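Local atomic coordinates of probable transcriptional regulator (PDB entry 3HIM), a protein that probably binds DNA at cis-regulatory sites as a transcription regulator of the TetR family. Residues A81-D86 with M94-A99; Y100-A105 with I186-Y191. One frame throughout, in Å; residues are numbered along the deposited sequence.

Contact 1: residues A81-D86 with M94-A99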
loop_
_atom_site.group_PDB
_atom_site.type_symbol
_atom_site.label_atom_id
_atom_site.label_comp_id
_atom_site.label_asym_id
_atom_site.label_seq_id
_atom_site.Cartn_x
_atom_site.Cartn_y
_atom_site.Cartn_z
ATOM N N ALA B 81 -11.713 -19.272 -4.011
ATOM C CA ALA B 81 -12.094 -20.351 -3.081
ATOM C C ALA B 81 -12.893 -19.839 -1.870
ATOM O O ALA B 81 -13.675 -20.580 -1.287
ATOM C CB ALA B 81 -10.857 -21.100 -2.608
ATOM N N ALA B 82 -12.691 -18.583 -1.478
ATOM C CA ALA B 82 -13.451 -18.041 -0.350
ATOM C C ALA B 82 -14.862 -17.550 -0.743
ATOM O O ALA B 82 -15.700 -17.288 0.130
ATOM C CB ALA B 82 -12.655 -16.942 0.369
ATOM N N ASP B 83 -15.137 -17.439 -2.043
ATOM C CA ASP B 83 -16.446 -16.960 -2.484
ATOM C C ASP B 83 -17.414 -18.120 -2.746
ATOM O O ASP B 83 -17.036 -19.126 -3.333
ATOM C CB ASP B 83 -16.326 -16.071 -3.718
ATOM C CG ASP B 83 -17.614 -15.347 -4.042
ATOM O OD1 ASP B 83 -18.398 -14.988 -3.112
ATOM O OD2 ASP B 83 -17.851 -15.138 -5.242
ATOM N N PHE B 84 -18.658 -17.972 -2.295
ATOM C CA PHE B 84 -19.642 -19.044 -2.400
ATOM C C PHE B 84 -20.910 -18.427 -2.935
ATOM O O PHE B 84 -21.659 -17.792 -2.186
ATOM C CB PHE B 84 -19.897 -19.695 -1.039
ATOM C CG PHE B 84 -18.667 -20.232 -0.385
ATOM C CD1 PHE B 84 -18.107 -21.428 -0.807
ATOM C CD2 PHE B 84 -18.060 -19.534 0.664
ATOM C CE1 PHE B 84 -16.953 -21.941 -0.187
ATOM C CE2 PHE B 84 -16.911 -20.035 1.280
ATOM C CZ PHE B 84 -16.354 -21.237 0.846
ATOM N N PRO B 85 -21.135 -18.556 -4.248
ATOM C CA PRO B 85 -22.285 -17.870 -4.837
ATOM C C PRO B 85 -23.633 -18.409 -4.351
ATOM O O PRO B 85 -24.663 -17.841 -4.672
ATOM C CB PRO B 85 -22.081 -18.090 -6.338
ATOM C CG PRO B 85 -20.577 -18.135 -6.455
ATOM C CD PRO B 85 -20.178 -18.993 -5.279
ATOM N N ASP B 86 -23.618 -19.475 -3.557
ATOM C CA ASP B 86 -24.853 -19.991 -2.982
ATOM C C ASP B 86 -25.158 -19.454 -1.566
ATOM O O ASP B 86 -26.052 -19.945 -0.905
ATOM C CB ASP B 86 -24.861 -21.523 -3.022
ATOM C CG ASP B 86 -23.677 -22.155 -2.280
ATOM O OD1 ASP B 86 -22.835 -21.434 -1.691
ATOM O OD2 ASP B 86 -23.591 -23.407 -2.299
ATOM N N MET B 94 -17.848 -10.899 3.739
ATOM C CA MET B 94 -17.070 -11.241 4.920
ATOM C C MET B 94 -15.978 -12.257 4.561
ATOM O O MET B 94 -14.825 -12.130 4.980
ATOM C CB MET B 94 -17.964 -11.799 6.035
ATOM C CG MET B 94 -18.960 -10.788 6.649
ATOM S SD MET B 94 -20.199 -11.507 7.782
ATOM C CE MET B 94 -19.223 -12.738 8.643
ATOM N N SER B 95 -16.343 -13.258 3.771
ATOM C CA SER B 95 -15.467 -14.407 3.547
ATOM C C SER B 95 -14.276 -14.052 2.665
ATOM O O SER B 95 -13.116 -14.405 2.958
ATOM C CB SER B 95 -16.266 -15.556 2.902
ATOM O OG SER B 95 -15.460 -16.708 2.762
ATOM N N THR B 96 -14.577 -13.357 1.576
ATOM C CA THR B 96 -13.543 -12.976 0.633
ATOM C C THR B 96 -12.630 -11.900 1.214
ATOM O O THR B 96 -11.420 -11.971 0.991
ATOM C CB THR B 96 -14.122 -12.477 -0.677
ATOM O OG1 THR B 96 -15.068 -11.435 -0.397
ATOM C CG2 THR B 96 -14.789 -13.631 -1.442
ATOM N N VAL B 97 -13.204 -10.910 1.931
ATOM C CA VAL B 97 -12.386 -9.889 2.613
ATOM C C VAL B 97 -11.453 -10.539 3.657
ATOM O O VAL B 97 -10.241 -10.269 3.661
ATOM C CB VAL B 97 -13.229 -8.718 3.250
ATOM C CG1 VAL B 97 -12.333 -7.802 4.094
ATOM C CG2 VAL B 97 -13.915 -7.889 2.161
ATOM N N THR B 98 -12.005 -11.410 4.505
ATOM C CA THR B 98 -11.184 -12.202 5.428
ATOM C C THR B 98 -9.995 -12.911 4.729
ATOM O O THR B 98 -8.840 -12.734 5.139
ATOM C CB THR B 98 -12.014 -13.267 6.183
ATOM O OG1 THR B 98 -13.057 -12.605 6.897
ATOM C CG2 THR B 98 -11.135 -14.069 7.175
ATOM N N ALA B 99 -10.287 -13.712 3.705
ATOM C CA ALA B 99 -9.238 -14.405 2.930
ATOM C C ALA B 99 -8.271 -13.433 2.277
ATOM O O ALA B 99 -7.066 -13.649 2.261
ATOM C CB ALA B 99 -9.861 -15.302 1.869
#

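Contact 2: residues Y100-A105 with I186-Y191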
loop_
_atom_site.group_PDB
_atom_site.type_symbol
_atom_site.label_atom_id
_atom_site.label_comp_id
_atom_site.label_asym_id
_atom_site.label_seq_id
_atom_site.Cartn_x
_atom_site.Cartn_y
_atom_site.Cartn_z
ATOM N N TYR B 100 -8.800 -12.356 1.725
ATOM C CA TYR B 100 -7.954 -11.379 1.056
ATOM C C TYR B 100 -6.975 -10.715 2.022
ATOM O O TYR B 100 -5.768 -10.688 1.758
ATOM C CB TYR B 100 -8.820 -10.324 0.396
ATOM C CG TYR B 100 -8.092 -9.371 -0.521
ATOM C CD1 TYR B 100 -7.467 -9.820 -1.697
ATOM C CD2 TYR B 100 -8.098 -8.007 -0.254
ATOM C CE1 TYR B 100 -6.829 -8.892 -2.588
ATOM C CE2 TYR B 100 -7.472 -7.099 -1.090
ATOM C CZ TYR B 100 -6.845 -7.539 -2.255
ATOM O OH TYR B 100 -6.259 -6.599 -3.053
ATOM N N VAL B 101 -7.481 -10.192 3.136
ATOM C CA VAL B 101 -6.623 -9.521 4.134
ATOM C C VAL B 101 -5.600 -10.506 4.757
ATOM O O VAL B 101 -4.390 -10.216 4.816
ATOM C CB VAL B 101 -7.483 -8.834 5.204
ATOM C CG1 VAL B 101 -6.638 -8.381 6.399
ATOM C CG2 VAL B 101 -8.243 -7.628 4.583
ATOM N N THR B 102 -6.088 -11.676 5.195
ATOM C CA THR B 102 -5.225 -12.739 5.733
ATOM C C THR B 102 -4.096 -13.088 4.761
ATOM O O THR B 102 -2.953 -13.184 5.167
ATOM C CB THR B 102 -6.051 -14.022 6.045
ATOM O OG1 THR B 102 -7.100 -13.677 6.944
ATOM C CG2 THR B 102 -5.188 -15.131 6.658
ATOM N N TRP B 103 -4.428 -13.277 3.482
ATOM C CA TRP B 103 -3.411 -13.594 2.484
ATOM C C TRP B 103 -2.335 -12.526 2.451
ATOM O O TRP B 103 -1.126 -12.822 2.419
ATOM C CB TRP B 103 -4.018 -13.767 1.101
ATOM C CG TRP B 103 -3.031 -14.331 0.123
ATOM C CD1 TRP B 103 -2.901 -15.643 -0.242
ATOM C CD2 TRP B 103 -2.014 -13.607 -0.599
ATOM N NE1 TRP B 103 -1.865 -15.784 -1.155
ATOM C CE2 TRP B 103 -1.311 -14.550 -1.395
ATOM C CE3 TRP B 103 -1.634 -12.256 -0.653
ATOM C CZ2 TRP B 103 -0.249 -14.183 -2.239
ATOM C CZ3 TRP B 103 -0.576 -11.886 -1.499
ATOM C CH2 TRP B 103 0.111 -12.856 -2.276
ATOM N N HIS B 104 -2.771 -11.279 2.451
ATOM C CA HIS B 104 -1.854 -10.169 2.367
ATOM C C HIS B 104 -0.952 -9.967 3.603
ATOM O O HIS B 104 0.177 -9.484 3.470
ATOM C CB HIS B 104 -2.610 -8.898 1.999
ATOM C CG HIS B 104 -2.749 -8.700 0.522
ATOM N ND1 HIS B 104 -1.698 -8.292 -0.273
ATOM C CD2 HIS B 104 -3.807 -8.874 -0.306
ATOM C CE1 HIS B 104 -2.103 -8.216 -1.526
ATOM N NE2 HIS B 104 -3.383 -8.552 -1.570
ATOM N N ALA B 105 -1.445 -10.324 4.781
ATOM C CA ALA B 105 -0.618 -10.364 5.993
ATOM C C ALA B 105 0.387 -11.533 5.963
ATOM O O ALA B 105 1.585 -11.309 6.111
ATOM C CB ALA B 105 -1.482 -10.448 7.223
ATOM N N ILE B 186 -7.341 -10.651 13.508
ATOM C CA ILE B 186 -7.862 -9.400 14.077
ATOM C C ILE B 186 -8.000 -8.308 12.987
ATOM O O ILE B 186 -9.053 -7.667 12.846
ATOM C CB ILE B 186 -6.997 -8.907 15.293
ATOM C CG1 ILE B 186 -7.042 -9.938 16.427
ATOM C CG2 ILE B 186 -7.444 -7.516 15.765
ATOM C CD1 ILE B 186 -6.137 -9.625 17.651
ATOM N N ILE B 187 -6.958 -8.107 12.193
ATOM C CA ILE B 187 -7.076 -7.092 11.161
ATOM C C ILE B 187 -8.179 -7.436 10.143
ATOM O O ILE B 187 -8.977 -6.570 9.771
ATOM C CB ILE B 187 -5.711 -6.707 10.500
ATOM C CG1 ILE B 187 -5.901 -5.539 9.517
ATOM C CG2 ILE B 187 -5.077 -7.905 9.801
ATOM C CD1 ILE B 187 -6.505 -4.278 10.127
ATOM N N ALA B 188 -8.275 -8.698 9.743
ATOM C CA ALA B 188 -9.314 -9.073 8.795
ATOM C C ALA B 188 -10.695 -8.777 9.379
ATOM O O ALA B 188 -11.571 -8.252 8.680
ATOM C CB ALA B 188 -9.179 -10.530 8.390
ATOM N N ALA B 189 -10.885 -9.088 10.663
ATOM C CA ALA B 189 -12.183 -8.894 11.296
ATOM C C ALA B 189 -12.555 -7.420 11.282
ATOM O O ALA B 189 -13.693 -7.063 10.966
ATOM C CB ALA B 189 -12.190 -9.443 12.732
ATOM N N ARG B 190 -11.592 -6.568 11.622
ATOM C CA ARG B 190 -11.794 -5.117 11.561
ATOM C C ARG B 190 -12.148 -4.619 10.158
ATOM O O ARG B 190 -13.038 -3.765 9.986
ATOM C CB ARG B 190 -10.551 -4.403 12.069
ATOM C CG ARG B 190 -10.733 -3.708 13.383
ATOM C CD ARG B 190 -10.866 -4.633 14.550
ATOM N NE ARG B 190 -12.197 -5.249 14.667
ATOM C CZ ARG B 190 -12.401 -6.358 15.365
ATOM N NH1 ARG B 190 -11.374 -6.911 15.999
ATOM N NH2 ARG B 190 -13.599 -6.915 15.433
ATOM N N TYR B 191 -11.477 -5.176 9.156
ATOM C CA TYR B 191 -11.658 -4.737 7.784
ATOM C C TYR B 191 -12.944 -5.290 7.222
ATOM O O TYR B 191 -13.582 -4.654 6.383
ATOM C CB TYR B 191 -10.463 -5.135 6.929
ATOM C CG TYR B 191 -9.335 -4.134 6.978
ATOM C CD1 TYR B 191 -9.310 -3.098 7.926
ATOM C CD2 TYR B 191 -8.273 -4.231 6.086
ATOM C CE1 TYR B 191 -8.260 -2.172 7.947
ATOM C CE2 TYR B 191 -7.227 -3.336 6.106
ATOM C CZ TYR B 191 -7.209 -2.310 7.024
ATOM O OH TYR B 191 -6.130 -1.427 6.989
#

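Contact 1: residues A81-D86 with M94-A99
With OG anti to its own backbone N (chi1 -176°), S95 reaches out from helix 89-106 to the carbonyl of A82, near the C-terminal end of helix 60-82. S95 OG donates to A82 O at 2.7 Å, meeting the carbonyl in its plane on a lone pair, with a C=O...OG angle of 132°. A carbonyl near a helix C-terminus usually lacks an i+4 amide, and a short hydroxyl side chain is well suited to supply a donor there without pushing the backbones apart. The bond is supported on one side by methyl packing: A82 CB points at the other helix and meets A99 CB at 3.6 Å, one turn on from S95. The bare methyls suit the close backbones, with A82 CA and T96 CA 5.2 Å apart.

T96 divides its two branches between separate tasks. Its OG1 sits between its backbone N and carbonyl carbon (chi1 53°) and bonds back to R92 O within its own helix, leaving CG2 to pack against D83 CB at 3.7 Å. D83 lends its CB to T96, while its carboxylate, swung anti to the backbone N, forms a salt bridge with R92. At the outer margin the F84 ring brings CE2 to 3.9 Å from S95 OG, a light touch at an oblique angle.

The contact lies near the protein surface, where the chain leaves helix 60-82 and turns back into helix 89-106. Helix 123-149 closes the inner side through I143, which touches D83 and T96, and F140, which touches T96 and V97; V97 also packs on V192 of helix 184-198.

Contact 2: residues Y100-A105 with I186-Y191
Apolar packing carries nearly all of this contact, and V101 is its hub. Its two methyls part in different directions: CG1, anti to the backbone N (chi1 168°), lies over the backbone of A188, 3.7 Å from A188 CA, and also meets I187 CG2 at 3.8 Å. A188 CB is 3.9 Å from the same methyl. The small alanine lets the valine settle directly onto the opposing helix, which brings the segment axes to 8.8 Å; a branched, compact side chain suits the place because it fills two directions without needing length.

The aromatic contact belongs to the second methyl. V101 CG2 comes up to the edge of the Y191 ring, near its plane, and touches Y191 CD2 at 3.7 Å, so this is edge packing and no CH-pi contact over a face. One face of the same ring is occupied by I187 CD1 from the preceding turn, 3.5 Å above the plane and offset toward the rim, which would restrict the ring's rotation. An alanine in place of V101 would remove both methyls, and would probably loosen the packing against A188 and I187 as well as the support at the edge of Y191.

The polar element is slight. T102 OG1 lies 4.0 Å from A188 CB, a van der Waals approach, while its hydrogen bond goes to T98 O one turn earlier in its own helix, so the hydroxyl is satisfied at this partly exposed margin.

The two helices run roughly antiparallel, at 145°, inside the C-terminal domain. Helix 158-175 adjoins both, with I170 against Y100 and H104, and L168 against Y191. Across the dimer, L163 of the second subunit packs on I187 and Y191.

How the contacts relate
Contact 1 comes first along the chain and is complete before contact 2 opens; their centres lie 13 Å apart. Helix 89-106 is common to both: its 94-99 part meets the end of helix 60-82, and the following turns, 100-105, meet helix 184-198, which returns from far along the sequence. The two sites touch where T98 O lies 3.9 Å from A188 CB. The shared helix therefore joins the end of the long helix 60-82 to a helix packed against the second subunit. In TetR-family regulators such a helical C-terminal domain commonly provides dimerisation, consistent with contact 2 being buried beside the partner while contact 1 is peripheral.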